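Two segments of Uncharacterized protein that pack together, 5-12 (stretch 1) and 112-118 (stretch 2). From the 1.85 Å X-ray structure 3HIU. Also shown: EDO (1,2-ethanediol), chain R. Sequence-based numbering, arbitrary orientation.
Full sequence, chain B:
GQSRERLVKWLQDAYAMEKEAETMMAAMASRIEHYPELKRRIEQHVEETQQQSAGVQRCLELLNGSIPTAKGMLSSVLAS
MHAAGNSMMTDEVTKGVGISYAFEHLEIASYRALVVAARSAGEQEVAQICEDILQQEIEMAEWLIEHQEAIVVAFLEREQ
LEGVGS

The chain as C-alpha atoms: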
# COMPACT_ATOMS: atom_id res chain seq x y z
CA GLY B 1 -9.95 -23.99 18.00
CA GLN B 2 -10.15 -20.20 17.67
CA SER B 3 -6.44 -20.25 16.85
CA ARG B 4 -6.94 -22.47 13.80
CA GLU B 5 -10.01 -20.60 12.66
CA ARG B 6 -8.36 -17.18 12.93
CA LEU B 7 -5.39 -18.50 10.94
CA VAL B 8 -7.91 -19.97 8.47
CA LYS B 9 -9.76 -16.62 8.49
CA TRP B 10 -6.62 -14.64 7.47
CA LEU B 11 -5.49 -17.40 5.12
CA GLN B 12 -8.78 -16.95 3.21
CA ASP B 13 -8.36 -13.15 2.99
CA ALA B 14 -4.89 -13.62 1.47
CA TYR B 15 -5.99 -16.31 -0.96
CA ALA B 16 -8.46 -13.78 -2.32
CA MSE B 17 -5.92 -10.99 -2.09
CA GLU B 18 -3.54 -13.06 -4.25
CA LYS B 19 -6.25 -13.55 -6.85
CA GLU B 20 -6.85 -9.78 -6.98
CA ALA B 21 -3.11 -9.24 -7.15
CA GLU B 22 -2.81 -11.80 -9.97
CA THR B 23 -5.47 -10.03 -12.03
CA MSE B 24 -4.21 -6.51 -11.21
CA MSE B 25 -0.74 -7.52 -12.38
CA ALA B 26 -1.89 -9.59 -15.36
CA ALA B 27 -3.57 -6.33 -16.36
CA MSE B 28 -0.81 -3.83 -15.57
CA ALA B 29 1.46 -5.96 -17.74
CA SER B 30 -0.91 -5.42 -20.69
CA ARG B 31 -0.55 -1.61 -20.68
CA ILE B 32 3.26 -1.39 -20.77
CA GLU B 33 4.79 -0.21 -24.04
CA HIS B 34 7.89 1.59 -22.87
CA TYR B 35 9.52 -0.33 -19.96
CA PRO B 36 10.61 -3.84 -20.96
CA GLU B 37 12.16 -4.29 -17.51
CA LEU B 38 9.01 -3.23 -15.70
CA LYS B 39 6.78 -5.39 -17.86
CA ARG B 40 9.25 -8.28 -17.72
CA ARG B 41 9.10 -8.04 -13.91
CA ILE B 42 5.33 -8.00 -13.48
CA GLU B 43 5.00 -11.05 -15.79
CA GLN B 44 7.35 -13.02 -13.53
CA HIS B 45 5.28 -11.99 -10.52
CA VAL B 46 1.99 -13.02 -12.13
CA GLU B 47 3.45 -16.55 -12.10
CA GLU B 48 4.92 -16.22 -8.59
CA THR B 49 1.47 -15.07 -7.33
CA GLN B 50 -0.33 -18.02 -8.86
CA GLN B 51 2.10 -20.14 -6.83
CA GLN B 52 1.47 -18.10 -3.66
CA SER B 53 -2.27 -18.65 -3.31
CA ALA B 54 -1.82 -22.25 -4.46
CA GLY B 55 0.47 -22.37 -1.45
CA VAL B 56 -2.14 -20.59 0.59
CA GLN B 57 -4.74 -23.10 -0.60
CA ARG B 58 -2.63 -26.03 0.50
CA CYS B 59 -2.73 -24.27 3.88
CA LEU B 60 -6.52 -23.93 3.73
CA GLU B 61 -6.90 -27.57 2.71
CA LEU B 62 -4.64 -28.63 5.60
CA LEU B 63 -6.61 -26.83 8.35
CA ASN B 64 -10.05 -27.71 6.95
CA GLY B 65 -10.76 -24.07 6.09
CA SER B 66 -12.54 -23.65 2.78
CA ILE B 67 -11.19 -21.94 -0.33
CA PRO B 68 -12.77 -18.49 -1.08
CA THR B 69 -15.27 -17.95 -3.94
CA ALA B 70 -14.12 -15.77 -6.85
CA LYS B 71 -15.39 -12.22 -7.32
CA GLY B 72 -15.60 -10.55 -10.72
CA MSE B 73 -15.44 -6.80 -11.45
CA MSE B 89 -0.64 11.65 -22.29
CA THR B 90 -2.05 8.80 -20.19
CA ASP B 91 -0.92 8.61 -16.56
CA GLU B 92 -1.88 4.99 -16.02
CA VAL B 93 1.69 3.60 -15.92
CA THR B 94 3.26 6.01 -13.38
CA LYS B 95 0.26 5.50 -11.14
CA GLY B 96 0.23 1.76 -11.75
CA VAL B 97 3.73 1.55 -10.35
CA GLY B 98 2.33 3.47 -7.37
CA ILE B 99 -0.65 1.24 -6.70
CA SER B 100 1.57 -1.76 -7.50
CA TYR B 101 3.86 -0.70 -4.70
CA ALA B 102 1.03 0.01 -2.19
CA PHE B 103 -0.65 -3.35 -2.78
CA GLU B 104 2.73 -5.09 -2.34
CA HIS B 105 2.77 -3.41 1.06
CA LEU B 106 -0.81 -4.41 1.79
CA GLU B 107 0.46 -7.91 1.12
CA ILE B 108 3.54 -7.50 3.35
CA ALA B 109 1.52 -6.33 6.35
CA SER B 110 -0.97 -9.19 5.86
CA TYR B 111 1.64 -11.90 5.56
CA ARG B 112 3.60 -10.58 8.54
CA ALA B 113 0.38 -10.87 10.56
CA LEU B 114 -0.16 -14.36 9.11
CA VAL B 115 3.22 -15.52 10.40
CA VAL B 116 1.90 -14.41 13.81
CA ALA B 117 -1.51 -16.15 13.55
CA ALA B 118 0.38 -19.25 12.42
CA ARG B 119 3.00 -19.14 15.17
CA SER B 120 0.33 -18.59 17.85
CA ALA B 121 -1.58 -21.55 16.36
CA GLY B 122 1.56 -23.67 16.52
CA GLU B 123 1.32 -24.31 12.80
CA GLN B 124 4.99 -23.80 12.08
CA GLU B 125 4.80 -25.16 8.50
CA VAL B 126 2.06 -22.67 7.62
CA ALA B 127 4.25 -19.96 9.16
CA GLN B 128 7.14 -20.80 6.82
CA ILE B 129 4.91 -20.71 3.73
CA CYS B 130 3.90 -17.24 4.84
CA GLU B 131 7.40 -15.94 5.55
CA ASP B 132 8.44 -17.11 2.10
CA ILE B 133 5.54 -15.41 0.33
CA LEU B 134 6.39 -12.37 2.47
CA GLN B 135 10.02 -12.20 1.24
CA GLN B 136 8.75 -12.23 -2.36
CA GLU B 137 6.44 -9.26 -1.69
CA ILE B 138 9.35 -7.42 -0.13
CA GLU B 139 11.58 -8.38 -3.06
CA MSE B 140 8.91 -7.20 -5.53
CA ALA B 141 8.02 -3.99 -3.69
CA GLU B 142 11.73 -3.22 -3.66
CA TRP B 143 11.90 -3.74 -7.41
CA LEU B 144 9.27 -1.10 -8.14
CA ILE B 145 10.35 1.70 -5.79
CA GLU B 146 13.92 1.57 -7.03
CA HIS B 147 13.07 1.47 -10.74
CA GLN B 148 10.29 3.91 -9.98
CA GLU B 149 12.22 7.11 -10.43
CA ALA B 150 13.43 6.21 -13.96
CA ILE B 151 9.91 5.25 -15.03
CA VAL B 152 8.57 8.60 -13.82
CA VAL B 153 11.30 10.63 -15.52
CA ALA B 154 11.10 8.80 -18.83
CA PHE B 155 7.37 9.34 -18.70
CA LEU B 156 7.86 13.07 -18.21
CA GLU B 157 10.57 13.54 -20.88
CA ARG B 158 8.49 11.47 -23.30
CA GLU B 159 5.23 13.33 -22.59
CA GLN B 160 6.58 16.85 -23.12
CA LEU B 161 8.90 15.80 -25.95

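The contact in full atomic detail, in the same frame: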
# COMPACT_ATOMS: atom_id res chain seq x y z
N GLU B 5 -9.01 -21.28 13.47
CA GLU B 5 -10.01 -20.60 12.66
C GLU B 5 -9.77 -19.10 12.49
O GLU B 5 -10.43 -18.46 11.68
CB GLU B 5 -11.43 -20.92 13.17
CG GLU B 5 -12.23 -21.91 12.29
CD GLU B 5 -11.45 -23.15 11.87
OE1 GLU B 5 -11.97 -24.28 12.04
OE2 GLU B 5 -10.33 -23.02 11.34
N ARG B 6 -8.83 -18.53 13.24
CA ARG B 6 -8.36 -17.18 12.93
C ARG B 6 -7.30 -17.24 11.84
O ARG B 6 -7.28 -16.42 10.93
CB ARG B 6 -7.81 -16.49 14.17
CG ARG B 6 -6.97 -15.26 13.84
CD ARG B 6 -7.82 -14.22 13.13
NE ARG B 6 -8.92 -13.80 13.98
CZ ARG B 6 -10.02 -13.20 13.55
NH1 ARG B 6 -10.97 -12.85 14.41
NH2 ARG B 6 -10.17 -12.94 12.25
N LEU B 7 -6.41 -18.22 11.95
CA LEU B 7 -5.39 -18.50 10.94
C LEU B 7 -6.10 -18.77 9.60
O LEU B 7 -5.75 -18.18 8.58
CB LEU B 7 -4.59 -19.74 11.36
CG LEU B 7 -3.13 -19.93 10.96
CD1 LEU B 7 -2.79 -21.41 10.93
CD2 LEU B 7 -2.84 -19.31 9.61
N VAL B 8 -7.09 -19.65 9.63
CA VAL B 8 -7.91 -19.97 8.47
C VAL B 8 -8.62 -18.72 7.92
O VAL B 8 -8.69 -18.50 6.70
CB VAL B 8 -8.97 -21.03 8.82
CG1 VAL B 8 -9.99 -21.16 7.71
CG2 VAL B 8 -8.30 -22.38 9.10
N LYS B 9 -9.14 -17.90 8.83
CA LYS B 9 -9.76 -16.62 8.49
C LYS B 9 -8.84 -15.69 7.67
O LYS B 9 -9.24 -15.16 6.63
CB LYS B 9 -10.23 -15.92 9.76
CG LYS B 9 -11.36 -14.94 9.55
CD LYS B 9 -10.83 -13.56 9.23
CE LYS B 9 -11.94 -12.63 8.77
NZ LYS B 9 -11.36 -11.43 8.11
N TRP B 10 -7.60 -15.49 8.15
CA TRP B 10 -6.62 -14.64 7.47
C TRP B 10 -6.00 -15.33 6.26
O TRP B 10 -5.65 -14.68 5.28
CB TRP B 10 -5.53 -14.17 8.43
CG TRP B 10 -6.08 -13.23 9.44
CD1 TRP B 10 -7.28 -12.60 9.37
CD2 TRP B 10 -5.47 -12.79 10.66
NE1 TRP B 10 -7.46 -11.80 10.47
CE2 TRP B 10 -6.36 -11.89 11.27
CE3 TRP B 10 -4.26 -13.06 11.29
CZ2 TRP B 10 -6.08 -11.27 12.49
CZ3 TRP B 10 -3.98 -12.44 12.50
CH2 TRP B 10 -4.89 -11.56 13.08
N LEU B 11 -5.90 -16.65 6.31
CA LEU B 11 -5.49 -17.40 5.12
C LEU B 11 -6.46 -17.19 3.95
O LEU B 11 -6.03 -17.03 2.80
CB LEU B 11 -5.34 -18.89 5.45
CG LEU B 11 -4.01 -19.35 6.04
CD1 LEU B 11 -4.01 -20.87 6.20
CD2 LEU B 11 -2.82 -18.89 5.18
N GLN B 12 -7.76 -17.19 4.24
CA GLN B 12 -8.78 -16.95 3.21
C GLN B 12 -8.73 -15.54 2.61
O GLN B 12 -8.92 -15.38 1.41
CB GLN B 12 -10.17 -17.26 3.76
CG GLN B 12 -10.45 -18.75 3.93
CD GLN B 12 -11.74 -19.02 4.66
OE1 GLN B 12 -12.13 -18.26 5.54
NE2 GLN B 12 -12.41 -20.10 4.28
N ARG B 112 2.95 -10.70 7.24
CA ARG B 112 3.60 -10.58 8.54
C ARG B 112 2.62 -11.03 9.61
O ARG B 112 2.98 -11.82 10.48
CB ARG B 112 4.04 -9.15 8.83
CG ARG B 112 5.20 -8.65 7.97
CD ARG B 112 5.58 -7.21 8.33
NE ARG B 112 6.65 -7.14 9.33
CZ ARG B 112 6.50 -6.66 10.56
NH1 ARG B 112 7.54 -6.65 11.38
NH2 ARG B 112 5.35 -6.17 10.97
N ALA B 113 1.39 -10.53 9.56
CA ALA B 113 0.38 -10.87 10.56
C ALA B 113 -0.12 -12.31 10.43
O ALA B 113 -0.70 -12.85 11.37
CB ALA B 113 -0.77 -9.88 10.53
N LEU B 114 0.10 -12.93 9.27
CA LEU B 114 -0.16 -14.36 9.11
C LEU B 114 0.89 -15.22 9.81
O LEU B 114 0.56 -16.23 10.45
CB LEU B 114 -0.26 -14.75 7.64
CG LEU B 114 -1.69 -15.11 7.24
CD1 LEU B 114 -1.83 -15.02 5.73
CD2 LEU B 114 -2.03 -16.49 7.75
N VAL B 115 2.15 -14.84 9.69
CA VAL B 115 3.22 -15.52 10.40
C VAL B 115 2.95 -15.53 11.91
O VAL B 115 3.39 -16.44 12.62
CB VAL B 115 4.57 -14.86 10.11
CG1 VAL B 115 5.68 -15.62 10.81
CG2 VAL B 115 4.81 -14.81 8.61
N VAL B 116 2.24 -14.52 12.39
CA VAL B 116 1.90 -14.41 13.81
C VAL B 116 0.68 -15.27 14.19
O VAL B 116 0.66 -15.90 15.25
CB VAL B 116 1.67 -12.94 14.23
CG1 VAL B 116 1.41 -12.84 15.73
CG2 VAL B 116 2.86 -12.10 13.86
N ALA B 117 -0.34 -15.30 13.32
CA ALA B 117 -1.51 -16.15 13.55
C ALA B 117 -1.17 -17.62 13.35
O ALA B 117 -1.87 -18.50 13.86
CB ALA B 117 -2.67 -15.73 12.63
N ALA B 118 -0.11 -17.89 12.59
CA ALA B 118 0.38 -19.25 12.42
C ALA B 118 1.24 -19.68 13.62
O ALA B 118 1.07 -20.77 14.16
CB ALA B 118 1.17 -19.38 11.12
C1 EDO R . -12.49 -15.84 14.05
O1 EDO R . -12.51 -16.21 12.67
C2 EDO R . -13.68 -14.94 14.36
O2 EDO R . -13.58 -14.44 15.71

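Leu114 lies at the apolar centre of the contact. Its CA-to-CB bond points sideways to the other helix, but the end of the side chain comes nearer. There its CD2 meets two leucines one helical turn apart: Leu7 CD2 lies 3.5 Å from Leu114 CD2, and Leu11 CD2 lies 3.6 Å from the same atom. Trp10 also packs here, with its CB 4.1 Å from Leu114 CG. Branched leucine ends suit this place because they fill the space between the two backbones.

Ala117 is the second central residue. Its CB points toward the first helix and sits 3.4 Å from Trp10 CE3. The small side chain lets the backbones come close: Leu7 CA and Ala117 CA are 5.2 Å apart, whereas Trp10 CA and Leu114 CA are 6.7 Å apart. Leu7 CG also reaches within 3.5 Å of Ala117 O.

The Trp10 ring lies across the second helix, reaching Ala117 CB with CE3 and Ala113 O with the neighbouring CZ3. Its CZ3 is 3.5 Å from Ala113 O, a contact and not a hydrogen bond. Trp10 NE1 is hydrogen-bonded elsewhere in the structure. At the other end, Leu7 CD2 packs 4.3 Å from Ala118 CB.

The helices run nearly antiparallel, at 157°, and their axes approach to 9.1 Å. Together they bury 333 Å². No hydrogen bond crosses between them, so apolar packing holds the pair. Backbone polar groups are served within each helix, as in Leu11 N to Leu7 O at 2.7 Å and Ala118 N to Leu114 O at 2.8 Å.

Arg6 marks the polar edge. Its CG touches Ala117 CB at 4.5 Å, but the end of the side chain leads away. A 1,2-ethanediol, probably from the crystallisation liquor, lies over one face of its guanidinium. The diol's O1 donates a hydrogen bond to Glu5 O at 3.2 Å.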